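Side-chain contacts in separin (PDB 5U1T), which is the caspase-like cysteine protease that triggers chromosome segregation by cleaving the MCD1/SCC1 subunit of cohesin at the onset of anaphase: residues V563-L568 against T575-K580; L731-I736 against N778-G783; K84-N89 against K133-Q138; I528-S531 against D537-P540. All coordinates share one frame; numbering follows the deposited sequence.

All four contacts lie away from the active site, and none has a hydrogen bond between its two segments: side-chain packing does the work. Contact 3 joins two helices, and contact 2 a helix and the loop leading into another, in each case more than forty residues apart and through one buried isoleucine. Contacts 1 and 4 join pieces only a few residues apart, where the chain turns, and touch each other as Tyr564 lies against Cys530 and Leu538. Contacts 1, 2 and 4 each pair an apolar contact with a more open polar residue, whereas all three touching residues of contact 3 are buried. Contact 3 is remote, its centre about 57 Å from that of contact 1.

Contact 1 of 4, residues V563-L568 against T575-K580; sequences VYLLNL and TTNLSK
Asn577 is the first residue of 575-580 to meet 563-568: its ND2 lies 4.0 Å from Leu565 CD2, an amide nitrogen beside a methyl group, with the two side chains passing at a slant. Both have CG beside their own backbone N and anti to the carbonyl carbon (chi1 -69° in Asn577, -68° in Leu565), and each CB is directed across the gap. The backbone there comes within 6.9 Å, measured from Leu565 CA to Asn577 CA. Asn577 N is hydrogen-bonded to the carboxylate of Asp569, which ties the turn back to the last part of helix 557-572. The chain reverses here as an alpha-alpha hairpin of the helical domain, helix 578-590 starting at the next residue, and the turn is tightened by Leu578 N bonding to Thr575 O at 2.8 Å. Leu578 then supplies the apolar half of the contact. With CG anti to the backbone N (chi1 -172°), it brings CD1 to 4.2 Å from Leu566 CD1, methyl to methyl. This pair is buried: helix 602-617 covers it, with Phe607 on Leu566 and Tyr614 on Leu578, while Ile581, further along the second helix, packs against both Leu565 and Leu566. Val563 and Asn567, one turn apart on another face of the first helix, pack against side chains of the second protein chain, probably securin.

Contact 2 of 4, residues L731-I736 against N778-G783; sequences LYIKVI and NKLSQG
Ile733 of helix 729-752 meets both Asn778 and Leu780, dividing its branches between them. CG1, beside the backbone N (chi1 -66°), faces the amide: Asn778 OD1 is 3.6 Å from Ile733 CG1 and 4.1 Å from Ile733 CD1, a polar oxygen laid against aliphatic carbon. The other branch, CG2, is 4.0 Å from Leu780 CD1, so the isoleucine also has a wholly apolar neighbour, and both of these side chains are buried. Asn778 reaches over because its CG stands anti to the backbone N (chi1 -163°). Leu773 of helix 756-775 and Ser784 close in on Ile733 as well. Cutting this residue back to an alanine would probably open a gap between the helix and the incoming chain, leaving Leu780 CD1 and the Asn778 amide without the carbon they rest on. Beyond this knot the packing thins: Ser781 makes no contact with 731-736, Lys779 is exposed, and Lys734 sends its ammonium to a salt bridge with Glu681. Leu780 O is hydrogen-bonded to a polar side chain of the second protein chain, which runs along this connection, and Ser781 is the N-cap of helix 782-805, its OG making a weak hydrogen bond to Ser784 N. Three successive helices thus pack together, the capped start of the third meeting the first, as in alpha-helical solenoids.

Contact 3 of 4, residues K84-N89 against K133-Q138; sequences KLINNN and KILALQ
Ile86, in the last turn of helix 69-87, is the residue of 84-89 that reaches helix 129-142, and it touches both Leu135 and Gln138. Its CB is directed at the other helix, and CG1 lies beside the backbone N (chi1 -65°), which splays the two branches toward different partners. The longer one ends with Ile86 CD1 at 4.3 Å from Leu135 CD2, methyl against methyl. The shorter one puts Ile86 CG2 at 4.2 Å from Gln138 CG, so only the aliphatic part of the glutamine is used. The Gln138 chain then bends at chi2 (64°), and its amide oxygen, OE1, takes a hydrogen bond from the backbone of the second protein chain; a buried polar group thereby gets a partner while its methylene serves the core. Leu135 is also flanked by Leu79 and Val83, earlier on the same helix as Ile86, and by Ile98 of helix 91-103. Asn87 follows; it makes no contact with 133-138 and packs on an apolar side chain of the second protein chain. At Asn88 the backbone leaves the helix, although Asn88 N is still bonded to Lys84 O at 3.2 Å. Asn89 completes the ending: its positive phi (65°) curls the chain, Asn89 N bonds to Ile86 O at 2.9 Å and Ala90 N bonds to Leu85 O. The carbonyl of Ile86 thus helps close its own helix, while its side chain holds the neighbouring one. These paired bonds are the Schellman motif, here ending one helix just before helix 91-103 begins.

Contact 4 of 4, residues I528-S531 against D537-P540; sequences IFCS and DLDP
Cys530 is the hub of this contact: its sulfur meets the branch carbon of Leu538 and a carboxylate oxygen of Asp537. The apolar part is the approach of Cys530 SG to Leu538 CG, 4.2 Å, between two buried side chains whose CB atoms are directed at each other's segment. SG lies beside the backbone N and anti to the carbonyl carbon (chi1 -69°), which carries it out from the helix toward the loop. Tyr564 of helix 557-572 adds to the same packing by touching both residues, with its CE1 at 3.6 Å from Cys530 CB, while Phe536 lies on the cysteine and Gln523, Arg526 and Met527, all on helix 523-533, also pack on Leu538. The structural setting is a loop linking two helices: helix 523-533 ends, the chain doubles back along it, and Asp539 N-caps the short helix 540-543, its OD1 hydrogen-bonded to Glu542 N, with Pro540 as that helix's first residue. The polar part lies at the exposed edge, with no hydrogen bond between the segments. Asp537 OD1 stands 3.7 Å from Cys530 SG, and Asp537 N lies 4.2 Å from the same sulfur. The carboxylate gets there because CG sits between the backbone N and the carbonyl carbon (chi1 68°), which folds the side chain back over its own backbone. A negative oxygen so near the thiol would be expected to disfavour its ionisation. Asp537 is itself exposed, and Arg526 offers OD1 a long, weak ion pair.

Contact 1 of 4, residues V563-L568 against T575-K580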
# COMPACT_ATOMS: atom_id res chain seq x y z
N VAL A 563 5.80 -14.13 18.40
CA VAL A 563 6.49 -13.73 17.17
C VAL A 563 6.32 -14.83 16.14
O VAL A 563 6.18 -14.57 14.94
CB VAL A 563 7.99 -13.46 17.38
CG1 VAL A 563 8.73 -13.30 16.02
CG2 VAL A 563 8.18 -12.24 18.24
N TYR A 564 6.32 -16.06 16.62
CA TYR A 564 6.18 -17.19 15.74
C TYR A 564 4.75 -17.21 15.17
O TYR A 564 4.57 -17.38 13.97
CB TYR A 564 6.52 -18.50 16.48
CG TYR A 564 6.42 -19.73 15.61
CD1 TYR A 564 7.46 -20.13 14.80
CD2 TYR A 564 5.25 -20.47 15.59
CE1 TYR A 564 7.35 -21.25 13.99
CE2 TYR A 564 5.12 -21.59 14.80
CZ TYR A 564 6.16 -21.98 14.00
OH TYR A 564 6.00 -23.11 13.21
N LEU A 565 3.74 -17.00 16.01
CA LEU A 565 2.36 -17.07 15.56
C LEU A 565 2.01 -15.92 14.59
O LEU A 565 1.38 -16.14 13.55
CB LEU A 565 1.41 -17.07 16.76
CG LEU A 565 1.49 -18.33 17.62
CD1 LEU A 565 0.61 -18.18 18.82
CD2 LEU A 565 1.09 -19.53 16.83
N LEU A 566 2.45 -14.71 14.91
CA LEU A 566 2.32 -13.60 13.99
C LEU A 566 2.84 -13.96 12.60
O LEU A 566 2.11 -13.85 11.60
CB LEU A 566 3.07 -12.39 14.51
CG LEU A 566 2.99 -11.24 13.52
CD1 LEU A 566 1.63 -10.59 13.68
CD2 LEU A 566 4.12 -10.24 13.71
N ASN A 567 4.09 -14.40 12.55
CA ASN A 567 4.73 -14.69 11.28
C ASN A 567 4.17 -15.93 10.62
O ASN A 567 4.12 -16.01 9.40
CB ASN A 567 6.24 -14.81 11.46
CG ASN A 567 6.91 -13.45 11.59
OD1 ASN A 567 7.00 -12.89 12.68
ND2 ASN A 567 7.39 -12.92 10.46
N LEU A 568 3.70 -16.89 11.41
CA LEU A 568 2.98 -18.04 10.87
C LEU A 568 1.69 -17.62 10.14
O LEU A 568 1.48 -17.98 8.97
CB LEU A 568 2.65 -19.04 11.99
CG LEU A 568 1.76 -20.23 11.59
CD1 LEU A 568 2.45 -21.15 10.60
CD2 LEU A 568 1.32 -21.04 12.80
N THR A 575 -5.45 -14.22 9.87
CA THR A 575 -5.40 -13.33 11.02
C THR A 575 -5.89 -14.08 12.23
O THR A 575 -6.14 -13.51 13.29
CB THR A 575 -6.27 -12.08 10.82
OG1 THR A 575 -7.59 -12.49 10.42
CG2 THR A 575 -5.68 -11.18 9.75
N THR A 576 -6.02 -15.38 12.04
CA THR A 576 -6.51 -16.31 13.04
C THR A 576 -6.11 -16.00 14.43
O THR A 576 -6.90 -16.00 15.33
CB THR A 576 -5.94 -17.70 12.81
OG1 THR A 576 -5.96 -18.01 11.43
CG2 THR A 576 -6.74 -18.71 13.54
N ASN A 577 -4.83 -15.76 14.59
CA ASN A 577 -4.30 -15.51 15.93
C ASN A 577 -3.94 -14.07 16.23
O ASN A 577 -3.43 -13.78 17.31
CB ASN A 577 -3.05 -16.35 16.17
CG ASN A 577 -3.38 -17.81 16.28
OD1 ASN A 577 -4.32 -18.19 16.99
ND2 ASN A 577 -2.63 -18.63 15.56
N LEU A 578 -4.19 -13.17 15.28
CA LEU A 578 -3.77 -11.78 15.39
C LEU A 578 -4.24 -11.12 16.68
O LEU A 578 -3.47 -10.47 17.41
CB LEU A 578 -4.27 -10.97 14.19
CG LEU A 578 -3.76 -9.54 14.05
CD1 LEU A 578 -2.33 -9.41 14.53
CD2 LEU A 578 -3.85 -9.09 12.59
N SER A 579 -5.53 -11.27 16.96
CA SER A 579 -6.13 -10.66 18.13
C SER A 579 -5.64 -11.30 19.45
O SER A 579 -5.24 -10.60 20.39
CB SER A 579 -7.64 -10.74 17.99
OG SER A 579 -8.25 -10.21 19.14
N LYS A 580 -5.66 -12.63 19.50
CA LYS A 580 -5.10 -13.40 20.62
C LYS A 580 -3.71 -12.90 21.02
O LYS A 580 -3.48 -12.56 22.18
CB LYS A 580 -5.02 -14.90 20.27
CG LYS A 580 -5.61 -15.84 21.31
CD LYS A 580 -4.61 -16.95 21.72
CE LYS A 580 -5.13 -17.73 22.96
NZ LYS A 580 -4.22 -18.83 23.48

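Contact 2 of 4, residues L731-I736 against N778-G783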
# COMPACT_ATOMS: atom_id res chain seq x y z
N LEU A 731 14.67 0.93 1.31
CA LEU A 731 14.24 2.31 1.51
C LEU A 731 13.77 2.94 0.22
O LEU A 731 12.89 3.80 0.20
CB LEU A 731 15.36 3.16 2.09
CG LEU A 731 15.85 2.93 3.51
CD1 LEU A 731 16.80 4.07 3.88
CD2 LEU A 731 14.68 2.85 4.46
N TYR A 732 14.40 2.54 -0.88
CA TYR A 732 14.03 3.09 -2.17
C TYR A 732 12.62 2.64 -2.51
O TYR A 732 11.83 3.44 -2.99
CB TYR A 732 15.02 2.68 -3.26
CG TYR A 732 14.62 3.10 -4.65
CD1 TYR A 732 14.09 4.37 -4.89
CD2 TYR A 732 14.76 2.24 -5.73
CE1 TYR A 732 13.72 4.76 -6.17
CE2 TYR A 732 14.40 2.61 -7.01
CZ TYR A 732 13.87 3.87 -7.22
OH TYR A 732 13.50 4.24 -8.50
N ILE A 733 12.30 1.38 -2.23
CA ILE A 733 10.95 0.86 -2.39
C ILE A 733 9.97 1.68 -1.55
O ILE A 733 8.87 2.03 -2.00
CB ILE A 733 10.87 -0.63 -1.99
CG1 ILE A 733 11.69 -1.50 -2.94
CG2 ILE A 733 9.43 -1.10 -1.98
CD1 ILE A 733 11.12 -1.59 -4.32
N LYS A 734 10.40 2.03 -0.34
CA LYS A 734 9.55 2.78 0.59
C LYS A 734 9.31 4.21 0.11
O LYS A 734 8.24 4.76 0.32
CB LYS A 734 10.17 2.77 1.99
CG LYS A 734 9.84 1.51 2.80
CD LYS A 734 10.68 1.41 4.06
CE LYS A 734 10.27 0.21 4.92
NZ LYS A 734 10.78 0.30 6.34
N VAL A 735 10.31 4.81 -0.55
CA VAL A 735 10.17 6.13 -1.17
C VAL A 735 9.10 6.11 -2.28
O VAL A 735 8.22 6.96 -2.33
CB VAL A 735 11.53 6.64 -1.74
CG1 VAL A 735 11.34 7.72 -2.78
CG2 VAL A 735 12.43 7.14 -0.61
N ILE A 736 9.19 5.12 -3.16
CA ILE A 736 8.24 5.01 -4.25
C ILE A 736 6.85 4.83 -3.68
O ILE A 736 5.90 5.45 -4.15
CB ILE A 736 8.58 3.84 -5.19
CG1 ILE A 736 9.97 4.02 -5.80
CG2 ILE A 736 7.58 3.76 -6.32
CD1 ILE A 736 10.37 2.91 -6.76
N ASN A 778 14.12 -6.24 -6.29
CA ASN A 778 13.81 -6.59 -4.93
C ASN A 778 12.95 -7.81 -4.67
O ASN A 778 12.02 -8.10 -5.39
CB ASN A 778 13.02 -5.41 -4.38
CG ASN A 778 12.95 -5.40 -2.88
OD1 ASN A 778 11.94 -5.03 -2.30
ND2 ASN A 778 14.02 -5.81 -2.24
N LYS A 779 13.25 -8.48 -3.58
CA LYS A 779 12.44 -9.57 -3.14
C LYS A 779 11.61 -8.79 -2.15
O LYS A 779 11.99 -8.63 -1.02
CB LYS A 779 13.28 -10.61 -2.41
CG LYS A 779 14.27 -11.33 -3.29
CD LYS A 779 15.09 -12.33 -2.51
CE LYS A 779 16.07 -13.07 -3.41
NZ LYS A 779 16.90 -14.04 -2.63
N LEU A 780 10.48 -8.28 -2.61
CA LEU A 780 9.60 -7.45 -1.81
C LEU A 780 9.39 -7.85 -0.36
O LEU A 780 8.99 -8.96 -0.10
CB LEU A 780 8.25 -7.40 -2.50
CG LEU A 780 7.41 -6.16 -2.33
CD1 LEU A 780 8.30 -4.96 -2.14
CD2 LEU A 780 6.54 -5.99 -3.54
N SER A 781 9.61 -6.93 0.56
CA SER A 781 9.43 -7.23 1.99
C SER A 781 7.96 -7.23 2.38
O SER A 781 7.19 -6.44 1.88
CB SER A 781 10.20 -6.24 2.86
OG SER A 781 9.49 -5.02 3.04
N GLN A 782 7.59 -8.11 3.30
CA GLN A 782 6.21 -8.22 3.76
C GLN A 782 5.56 -6.87 4.00
O GLN A 782 4.48 -6.62 3.47
CB GLN A 782 6.14 -9.03 5.05
CG GLN A 782 4.77 -8.99 5.73
CD GLN A 782 3.71 -9.85 5.04
OE1 GLN A 782 3.76 -10.07 3.83
NE2 GLN A 782 2.75 -10.33 5.81
N GLY A 783 6.20 -5.99 4.77
CA GLY A 783 5.66 -4.67 5.07
C GLY A 783 5.38 -3.83 3.83
O GLY A 783 4.33 -3.17 3.71

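Contact 3 of 4, residues K84-N89 against K133-Q138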
# COMPACT_ATOMS: atom_id res chain seq x y z
N LYS A 84 37.70 -34.82 46.88
CA LYS A 84 37.44 -36.18 47.32
C LYS A 84 38.45 -37.15 46.73
O LYS A 84 38.83 -38.12 47.38
CB LYS A 84 36.02 -36.62 46.96
CG LYS A 84 34.98 -35.86 47.73
CD LYS A 84 33.76 -36.69 48.07
CE LYS A 84 32.58 -35.77 48.40
NZ LYS A 84 31.48 -36.48 49.14
N LEU A 85 38.89 -36.88 45.51
CA LEU A 85 39.98 -37.63 44.89
C LEU A 85 41.29 -37.39 45.62
O LEU A 85 42.05 -38.32 45.85
CB LEU A 85 40.14 -37.23 43.42
CG LEU A 85 39.03 -37.74 42.50
CD1 LEU A 85 39.10 -37.09 41.13
CD2 LEU A 85 39.10 -39.24 42.39
N ILE A 86 41.55 -36.14 45.96
CA ILE A 86 42.77 -35.78 46.68
C ILE A 86 42.84 -36.49 48.03
O ILE A 86 43.85 -37.09 48.36
CB ILE A 86 42.90 -34.25 46.87
CG1 ILE A 86 43.05 -33.58 45.51
CG2 ILE A 86 44.07 -33.91 47.77
CD1 ILE A 86 43.10 -32.07 45.56
N ASN A 87 41.75 -36.44 48.80
CA ASN A 87 41.75 -37.07 50.12
C ASN A 87 41.90 -38.57 50.03
O ASN A 87 42.44 -39.19 50.94
CB ASN A 87 40.48 -36.74 50.89
CG ASN A 87 40.31 -35.25 51.16
OD1 ASN A 87 41.30 -34.51 51.23
ND2 ASN A 87 39.06 -34.80 51.32
N ASN A 88 41.46 -39.18 48.94
CA ASN A 88 41.63 -40.62 48.81
C ASN A 88 42.88 -40.97 48.04
O ASN A 88 43.07 -42.11 47.62
CB ASN A 88 40.41 -41.24 48.14
CG ASN A 88 39.25 -41.36 49.09
OD1 ASN A 88 39.41 -41.73 50.25
ND2 ASN A 88 38.05 -41.02 48.61
N ASN A 89 43.73 -39.97 47.86
CA ASN A 89 45.06 -40.13 47.28
C ASN A 89 45.10 -40.57 45.82
O ASN A 89 46.04 -41.25 45.38
CB ASN A 89 45.88 -41.11 48.11
CG ASN A 89 47.23 -40.57 48.42
OD1 ASN A 89 47.35 -39.55 49.10
ND2 ASN A 89 48.27 -41.24 47.91
N LYS A 133 43.41 -23.19 41.45
CA LYS A 133 44.84 -23.07 41.53
C LYS A 133 45.40 -23.60 42.87
O LYS A 133 46.48 -24.22 42.92
CB LYS A 133 45.24 -21.61 41.31
CG LYS A 133 44.93 -21.11 39.91
CD LYS A 133 45.61 -19.79 39.59
CE LYS A 133 45.29 -19.31 38.17
NZ LYS A 133 46.18 -18.19 37.77
N ILE A 134 44.67 -23.35 43.96
CA ILE A 134 45.05 -23.85 45.27
C ILE A 134 44.99 -25.38 45.27
O ILE A 134 45.86 -26.04 45.87
CB ILE A 134 44.14 -23.26 46.41
CG1 ILE A 134 44.33 -21.74 46.53
CG2 ILE A 134 44.45 -23.89 47.75
CD1 ILE A 134 43.45 -21.10 47.55
N LEU A 135 44.00 -25.95 44.60
CA LEU A 135 43.91 -27.41 44.50
C LEU A 135 45.08 -27.95 43.66
O LEU A 135 45.67 -28.98 43.99
CB LEU A 135 42.57 -27.83 43.90
CG LEU A 135 41.33 -27.41 44.71
CD1 LEU A 135 40.01 -27.55 43.92
CD2 LEU A 135 41.27 -28.20 45.99
N ALA A 136 45.42 -27.23 42.59
CA ALA A 136 46.53 -27.62 41.75
C ALA A 136 47.84 -27.54 42.54
O ALA A 136 48.72 -28.40 42.38
CB ALA A 136 46.59 -26.76 40.51
N LEU A 137 47.98 -26.52 43.37
CA LEU A 137 49.18 -26.41 44.20
C LEU A 137 49.23 -27.53 45.24
O LEU A 137 50.29 -28.08 45.51
CB LEU A 137 49.26 -25.06 44.89
CG LEU A 137 49.59 -23.88 43.97
CD1 LEU A 137 49.66 -22.59 44.74
CD2 LEU A 137 50.86 -24.12 43.20
N GLN A 138 48.07 -27.88 45.80
CA GLN A 138 47.96 -28.99 46.73
C GLN A 138 48.47 -30.27 46.08
O GLN A 138 49.26 -31.00 46.67
CB GLN A 138 46.51 -29.17 47.21
CG GLN A 138 46.23 -30.35 48.15
CD GLN A 138 46.95 -30.23 49.50
OE1 GLN A 138 47.39 -29.15 49.90
NE2 GLN A 138 47.07 -31.36 50.20

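Contact 4 of 4, residues I528-S531 against D537-P540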
# COMPACT_ATOMS: atom_id res chain seq x y z
N ILE A 528 12.66 -19.29 16.86
CA ILE A 528 13.32 -18.06 16.47
C ILE A 528 13.79 -18.21 15.02
O ILE A 528 13.61 -17.30 14.22
CB ILE A 528 14.49 -17.70 17.40
CG1 ILE A 528 13.95 -17.32 18.79
CG2 ILE A 528 15.26 -16.52 16.84
CD1 ILE A 528 15.00 -16.96 19.81
N PHE A 529 14.34 -19.38 14.68
CA PHE A 529 14.85 -19.65 13.34
C PHE A 529 13.80 -19.49 12.23
O PHE A 529 14.02 -18.80 11.24
CB PHE A 529 15.43 -21.06 13.29
CG PHE A 529 16.05 -21.42 11.99
CD1 PHE A 529 17.25 -20.84 11.60
CD2 PHE A 529 15.45 -22.35 11.16
CE1 PHE A 529 17.83 -21.17 10.39
CE2 PHE A 529 16.02 -22.69 9.95
CZ PHE A 529 17.22 -22.11 9.56
N CYS A 530 12.66 -20.15 12.41
CA CYS A 530 11.52 -20.04 11.51
C CYS A 530 11.03 -18.60 11.31
O CYS A 530 10.75 -18.17 10.19
CB CYS A 530 10.37 -20.89 12.05
SG CYS A 530 10.69 -22.63 11.96
N SER A 531 10.93 -17.89 12.42
CA SER A 531 10.46 -16.52 12.39
C SER A 531 11.41 -15.65 11.61
O SER A 531 10.98 -14.73 10.92
CB SER A 531 10.29 -15.98 13.81
OG SER A 531 9.26 -16.71 14.46
N ASP A 537 7.98 -24.89 9.77
CA ASP A 537 7.99 -26.36 9.62
C ASP A 537 7.72 -27.10 10.95
O ASP A 537 7.89 -28.32 11.04
CB ASP A 537 9.35 -26.81 9.03
CG ASP A 537 10.54 -26.61 9.99
OD1 ASP A 537 10.31 -26.17 11.14
OD2 ASP A 537 11.70 -26.89 9.61
N LEU A 538 7.34 -26.35 11.98
CA LEU A 538 7.07 -26.94 13.29
C LEU A 538 5.65 -27.47 13.38
O LEU A 538 4.71 -26.78 13.04
CB LEU A 538 7.30 -25.93 14.40
CG LEU A 538 8.71 -25.33 14.49
CD1 LEU A 538 8.91 -24.60 15.81
CD2 LEU A 538 9.76 -26.42 14.33
N ASP A 539 5.48 -28.71 13.82
CA ASP A 539 4.14 -29.23 14.01
C ASP A 539 3.44 -28.48 15.15
O ASP A 539 4.01 -28.29 16.22
CB ASP A 539 4.17 -30.73 14.29
CG ASP A 539 2.78 -31.32 14.42
OD1 ASP A 539 2.21 -31.22 15.53
OD2 ASP A 539 2.23 -31.84 13.43
N PRO A 540 2.20 -28.03 14.92
CA PRO A 540 1.46 -27.26 15.93
C PRO A 540 1.27 -28.03 17.23
O PRO A 540 1.48 -27.51 18.32
CB PRO A 540 0.11 -27.00 15.26
CG PRO A 540 -0.01 -28.08 14.23
CD PRO A 540 1.39 -28.31 13.72